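Local coordinates for probable chemoreceptor (Methyl-accepting chemotaxis) transmembrane protein (Rhizobium meliloti, PDB 6D8V) that probably serves as a transmembrane chemotaxis receptor whose sensory domain recognises quaternary ammonium compounds such as 1,1-dimethyl-prolinium, at residues Phe187-Trp201 against Val257-Arg269. Numbering follows the deposited sequence.
Sequences FGSGRVYLLSQSGKW and VNAQWLVLVDVPR
Strands 191-195 and 259-268 run antiparallel, their axes 158° apart, and paired N-H and C=O groups of Arg191 with Asp266, Tyr193 with Leu264 and Leu195 with Leu262 join them. The pairing sets an outermost strand beside the C-terminal strand in the smaller, four-stranded antiparallel sheet of this Cache-type sensor, separate from the ligand-binding sheet. On the face of Leu194, Val263 and Val265, helices 2-45 and 174-183 pack. There Leu194 CD2 lies 3.5 Å from Trp261 CE3, while Leu194 CD1 meets Val263 CG2 at 3.9 Å. At the indole's other end, NE1 of Trp261 donates to OE1 of Gln197 (3.1 Å); the 140° N-H...O angle makes this bond bent, and NE1 stands above the carbonyl plane of the amide instead of on a lone pair. The bend of Gln197 at chi2 (95°) turns its amide alongside the indole. Exchanging Trp261 for an alanine removes the indole and would probably leave Gln197 OE1 without this donor and open a gap beside Leu194. The opposite face carries Leu195, whose CB touches Leu262 CB at 3.6 Å, and Asp266, salt-bridged to Arg247. Asp266 OD2 also sits in plane at the edge of the Tyr193 ring, 3.4 Å from Tyr193 CE2.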
loop_
_atom_site.group_PDB
_atom_site.type_symbol
_atom_site.label_atom_id
_atom_site.label_comp_id
_atom_site.label_asym_id
_atom_site.label_seq_id
_atom_site.Cartn_x
_atom_site.Cartn_y
_atom_site.Cartn_z
ATOM N N PHE A 187 18.050 -12.747 -7.423
ATOM C CA PHE A 187 18.747 -14.035 -7.299
ATOM C C PHE A 187 20.098 -14.090 -8.040
ATOM O O PHE A 187 20.878 -15.044 -7.944
ATOM C CB PHE A 187 17.822 -15.179 -7.683
ATOM C CG PHE A 187 18.357 -16.551 -7.378
ATOM C CD1 PHE A 187 17.916 -17.257 -6.275
ATOM C CD2 PHE A 187 19.243 -17.171 -8.207
ATOM C CE1 PHE A 187 18.377 -18.536 -5.987
ATOM C CE2 PHE A 187 19.717 -18.446 -7.926
ATOM C CZ PHE A 187 19.277 -19.134 -6.825
ATOM N N GLY A 188 20.343 -13.068 -8.839
ATOM C CA GLY A 188 21.580 -12.936 -9.587
ATOM C C GLY A 188 21.148 -13.639 -10.811
ATOM O O GLY A 188 21.117 -14.840 -10.826
ATOM N N SER A 189 20.758 -12.888 -11.800
ATOM C CA SER A 189 20.046 -13.451 -12.881
ATOM C C SER A 189 18.769 -13.985 -12.343
ATOM O O SER A 189 18.272 -14.932 -12.875
ATOM C CB SER A 189 20.876 -14.563 -13.498
ATOM O OG SER A 189 20.134 -15.708 -13.880
ATOM N N GLY A 190 18.257 -13.401 -11.291
ATOM C CA GLY A 190 17.021 -13.861 -10.734
ATOM C C GLY A 190 16.283 -12.621 -10.566
ATOM O O GLY A 190 16.884 -11.657 -10.350
ATOM N N ARG A 191 14.994 -12.650 -10.718
ATOM C CA ARG A 191 14.131 -11.500 -10.496
ATOM C C ARG A 191 13.122 -11.828 -9.406
ATOM O O ARG A 191 12.679 -12.973 -9.285
ATOM C CB ARG A 191 13.424 -11.087 -11.808
ATOM C CG ARG A 191 14.383 -10.783 -12.965
ATOM C CD ARG A 191 15.106 -9.450 -12.758
ATOM N NE ARG A 191 16.537 -9.542 -13.047
ATOM C CZ ARG A 191 17.119 -9.129 -14.172
ATOM N NH1 ARG A 191 16.398 -8.575 -15.140
ATOM N NH2 ARG A 191 18.431 -9.267 -14.324
ATOM N N VAL A 192 12.779 -10.836 -8.598
ATOM C CA VAL A 192 11.729 -11.015 -7.606
ATOM C C VAL A 192 10.631 -10.005 -7.909
ATOM O O VAL A 192 10.891 -8.857 -8.291
ATOM C CB VAL A 192 12.236 -10.898 -6.138
ATOM C CG1 VAL A 192 13.668 -11.430 -6.008
ATOM C CG2 VAL A 192 12.104 -9.477 -5.589
ATOM N N TYR A 193 9.391 -10.454 -7.764
ATOM C CA TYR A 193 8.215 -9.640 -8.009
ATOM C C TYR A 193 7.298 -9.778 -6.799
ATOM O O TYR A 193 7.664 -10.384 -5.789
ATOM C CB TYR A 193 7.548 -10.047 -9.327
ATOM C CG TYR A 193 8.483 -9.867 -10.499
ATOM C CD1 TYR A 193 8.911 -8.601 -10.869
ATOM C CD2 TYR A 193 8.969 -10.957 -11.212
ATOM C CE1 TYR A 193 9.775 -8.421 -11.925
ATOM C CE2 TYR A 193 9.839 -10.779 -12.280
ATOM C CZ TYR A 193 10.241 -9.505 -12.630
ATOM O OH TYR A 193 11.105 -9.294 -13.692
ATOM N N LEU A 194 6.101 -9.209 -6.889
ATOM C CA LEU A 194 5.230 -9.104 -5.726
ATOM C C LEU A 194 3.780 -8.990 -6.173
ATOM O O LEU A 194 3.453 -8.130 -7.000
ATOM C CB LEU A 194 5.620 -7.893 -4.880
ATOM C CG LEU A 194 5.003 -7.789 -3.484
ATOM C CD1 LEU A 194 5.597 -8.846 -2.551
ATOM C CD2 LEU A 194 5.232 -6.390 -2.945
ATOM N N LEU A 195 2.923 -9.855 -5.622
ATOM C CA LEU A 195 1.494 -9.876 -5.906
ATOM C C LEU A 195 0.711 -9.410 -4.688
ATOM O O LEU A 195 1.158 -9.549 -3.547
ATOM C CB LEU A 195 1.019 -11.278 -6.313
ATOM C CG LEU A 195 1.449 -11.763 -7.694
ATOM C CD1 LEU A 195 0.707 -13.025 -8.109
ATOM C CD2 LEU A 195 1.227 -10.651 -8.701
ATOM N N SER A 196 -0.477 -8.862 -4.943
ATOM C CA SER A 196 -1.304 -8.300 -3.884
ATOM C C SER A 196 -2.178 -9.374 -3.239
ATOM O O SER A 196 -2.065 -10.570 -3.523
ATOM C CB SER A 196 -2.180 -7.174 -4.424
ATOM O OG SER A 196 -3.296 -7.701 -5.128
ATOM N N GLN A 197 -3.085 -8.918 -2.371
ATOM C CA GLN A 197 -4.015 -9.790 -1.660
ATOM C C GLN A 197 -4.836 -10.667 -2.600
ATOM O O GLN A 197 -5.249 -11.771 -2.221
ATOM C CB GLN A 197 -4.950 -8.926 -0.818
ATOM C CG GLN A 197 -4.247 -7.821 -0.043
ATOM C CD GLN A 197 -4.251 -6.482 -0.756
ATOM O OE1 GLN A 197 -3.274 -6.114 -1.414
ATOM N NE2 GLN A 197 -5.345 -5.734 -0.611
ATOM N N SER A 198 -5.124 -10.179 -3.806
ATOM C CA SER A 198 -5.946 -10.902 -4.764
ATOM C C SER A 198 -5.147 -11.356 -5.974
ATOM O O SER A 198 -5.736 -11.795 -6.972
ATOM C CB SER A 198 -7.130 -10.041 -5.200
ATOM O OG SER A 198 -6.689 -8.826 -5.778
ATOM N N GLY A 199 -3.820 -11.262 -5.912
ATOM C CA GLY A 199 -2.999 -11.658 -7.033
ATOM C C GLY A 199 -2.797 -10.588 -8.083
ATOM O O GLY A 199 -2.364 -10.906 -9.194
ATOM N N LYS A 200 -3.117 -9.334 -7.780
ATOM C CA LYS A 200 -2.790 -8.241 -8.683
ATOM C C LYS A 200 -1.293 -7.946 -8.597
ATOM O O LYS A 200 -0.656 -8.169 -7.559
ATOM C CB LYS A 200 -3.598 -6.987 -8.322
ATOM C CG LYS A 200 -5.101 -7.179 -8.124
ATOM C CD LYS A 200 -5.873 -6.676 -9.331
ATOM C CE LYS A 200 -7.326 -6.330 -8.997
ATOM N NZ LYS A 200 -7.434 -5.294 -7.919
ATOM N N TRP A 201 -0.734 -7.431 -9.698
ATOM C CA TRP A 201 0.695 -7.126 -9.774
ATOM C C TRP A 201 1.000 -5.850 -8.994
ATOM O O TRP A 201 0.479 -4.778 -9.326
ATOM C CB TRP A 201 1.149 -6.969 -11.220
ATOM C CG TRP A 201 1.285 -8.238 -12.008
ATOM C CD1 TRP A 201 0.339 -8.806 -12.823
ATOM C CD2 TRP A 201 2.447 -9.077 -12.100
ATOM N NE1 TRP A 201 0.841 -9.950 -13.411
ATOM C CE2 TRP A 201 2.129 -10.141 -12.981
ATOM C CE3 TRP A 201 3.722 -9.034 -11.525
ATOM C CZ2 TRP A 201 3.041 -11.154 -13.293
ATOM C CZ3 TRP A 201 4.628 -10.043 -11.842
ATOM C CH2 TRP A 201 4.280 -11.085 -12.719
ATOM N N VAL A 257 -2.944 -4.984 8.959
ATOM C CA VAL A 257 -3.924 -4.524 8.015
ATOM C C VAL A 257 -4.686 -5.643 7.439
ATOM O O VAL A 257 -5.348 -5.542 6.493
ATOM C CB VAL A 257 -3.248 -3.839 6.904
ATOM C CG1 VAL A 257 -2.550 -2.669 7.441
ATOM C CG2 VAL A 257 -2.214 -4.724 6.346
ATOM N N ASN A 258 -4.557 -6.761 8.032
ATOM C CA ASN A 258 -5.412 -7.892 7.676
ATOM C C ASN A 258 -5.359 -8.179 6.171
ATOM O O ASN A 258 -6.306 -7.937 5.416
ATOM C CB ASN A 258 -6.850 -7.640 8.131
ATOM C CG ASN A 258 -7.747 -8.846 7.916
ATOM O OD1 ASN A 258 -7.343 -9.989 8.140
ATOM N ND2 ASN A 258 -8.971 -8.595 7.463
ATOM N N ALA A 259 -4.214 -8.718 5.760
ATOM C CA ALA A 259 -3.996 -9.065 4.364
ATOM C C ALA A 259 -2.672 -9.802 4.248
ATOM O O ALA A 259 -1.844 -9.776 5.159
ATOM C CB ALA A 259 -3.995 -7.833 3.456
ATOM N N GLN A 260 -2.486 -10.468 3.114
ATOM C CA GLN A 260 -1.222 -11.101 2.792
ATOM C C GLN A 260 -0.842 -10.758 1.358
ATOM O O GLN A 260 -1.691 -10.431 0.526
ATOM C CB GLN A 260 -1.290 -12.615 2.969
ATOM C CG GLN A 260 -2.370 -13.285 2.154
ATOM C CD GLN A 260 -2.260 -14.787 2.203
ATOM O OE1 GLN A 260 -1.479 -15.333 2.980
ATOM N NE2 GLN A 260 -3.036 -15.468 1.368
ATOM N N TRP A 261 0.455 -10.835 1.083
ATOM C CA TRP A 261 0.993 -10.627 -0.250
ATOM C C TRP A 261 1.793 -11.846 -0.690
ATOM O O TRP A 261 2.200 -12.680 0.124
ATOM C CB TRP A 261 1.889 -9.392 -0.305
ATOM C CG TRP A 261 1.144 -8.099 -0.245
ATOM C CD1 TRP A 261 -0.208 -7.923 -0.239
ATOM C CD2 TRP A 261 1.719 -6.792 -0.187
ATOM N NE1 TRP A 261 -0.512 -6.581 -0.182
ATOM C CE2 TRP A 261 0.656 -5.868 -0.146
ATOM C CE3 TRP A 261 3.033 -6.314 -0.160
ATOM C CZ2 TRP A 261 0.865 -4.496 -0.079
ATOM C CZ3 TRP A 261 3.240 -4.949 -0.095
ATOM C CH2 TRP A 261 2.161 -4.056 -0.060
ATOM N N LEU A 262 2.031 -11.931 -1.994
ATOM C CA LEU A 262 2.877 -12.960 -2.581
ATOM C C LEU A 262 4.196 -12.337 -3.009
ATOM O O LEU A 262 4.219 -11.346 -3.746
ATOM C CB LEU A 262 2.218 -13.623 -3.797
ATOM C CG LEU A 262 0.980 -14.461 -3.577
ATOM C CD1 LEU A 262 1.147 -15.298 -2.320
ATOM C CD2 LEU A 262 -0.237 -13.565 -3.482
ATOM N N VAL A 263 5.281 -12.917 -2.545
ATOM C CA VAL A 263 6.576 -12.729 -3.169
ATOM C C VAL A 263 6.673 -13.740 -4.300
ATOM O O VAL A 263 6.320 -14.913 -4.132
ATOM C CB VAL A 263 7.712 -12.914 -2.148
ATOM C CG1 VAL A 263 9.057 -12.815 -2.818
ATOM C CG2 VAL A 263 7.597 -11.877 -1.043
ATOM N N LEU A 264 7.087 -13.276 -5.463
ATOM C CA LEU A 264 7.413 -14.147 -6.578
ATOM C C LEU A 264 8.910 -14.058 -6.789
ATOM O O LEU A 264 9.466 -12.960 -6.889
ATOM C CB LEU A 264 6.690 -13.736 -7.862
ATOM C CG LEU A 264 5.183 -13.526 -7.835
ATOM C CD1 LEU A 264 4.722 -13.170 -9.236
ATOM C CD2 LEU A 264 4.477 -14.770 -7.325
ATOM N N VAL A 265 9.557 -15.204 -6.860
ATOM C CA VAL A 265 10.995 -15.258 -7.051
ATOM C C VAL A 265 11.237 -16.124 -8.276
ATOM O O VAL A 265 10.818 -17.288 -8.318
ATOM C CB VAL A 265 11.714 -15.784 -5.794
ATOM C CG1 VAL A 265 10.894 -16.900 -5.156
ATOM C CG2 VAL A 265 13.135 -16.219 -6.120
ATOM N N ASP A 266 11.859 -15.534 -9.289
ATOM C CA ASP A 266 12.069 -16.187 -10.567
ATOM C C ASP A 266 13.518 -16.637 -10.642
ATOM O O ASP A 266 14.434 -15.820 -10.484
ATOM C CB ASP A 266 11.726 -15.240 -11.719
ATOM C CG ASP A 266 10.217 -15.017 -11.874
ATOM O OD1 ASP A 266 9.431 -15.738 -11.226
ATOM O OD2 ASP A 266 9.811 -14.124 -12.651
ATOM N N VAL A 267 13.718 -17.933 -10.856
ATOM C CA VAL A 267 15.049 -18.521 -10.914
ATOM C C VAL A 267 15.222 -19.166 -12.283
ATOM O O VAL A 267 14.455 -20.059 -12.645
ATOM C CB VAL A 267 15.280 -19.550 -9.792
ATOM C CG1 VAL A 267 16.743 -19.964 -9.739
ATOM C CG2 VAL A 267 14.837 -18.971 -8.444
ATOM N N PRO A 268 16.184 -18.723 -13.089
ATOM C CA PRO A 268 16.386 -19.330 -14.408
ATOM C C PRO A 268 17.166 -20.634 -14.332
ATOM O O PRO A 268 18.006 -20.848 -13.452
ATOM C CB PRO A 268 17.181 -18.258 -15.162
ATOM C CG PRO A 268 17.920 -17.520 -14.087
ATOM C CD PRO A 268 17.077 -17.576 -12.849
ATOM N N ARG A 269 16.861 -21.514 -15.281
ATOM C CA ARG A 269 17.535 -22.802 -15.424
ATOM C C ARG A 269 18.988 -22.651 -15.869
ATOM O O ARG A 269 19.445 -23.366 -16.765
ATOM C CB ARG A 269 16.781 -23.669 -16.429
ATOM C CG ARG A 269 15.290 -23.675 -16.195
ATOM C CD ARG A 269 14.957 -24.451 -14.941
ATOM N NE ARG A 269 14.418 -25.764 -15.266
ATOM C CZ ARG A 269 13.122 -26.056 -15.251
ATOM N NH1 ARG A 269 12.706 -27.276 -15.571
ATOM N NH2 ARG A 269 12.239 -25.127 -14.907
#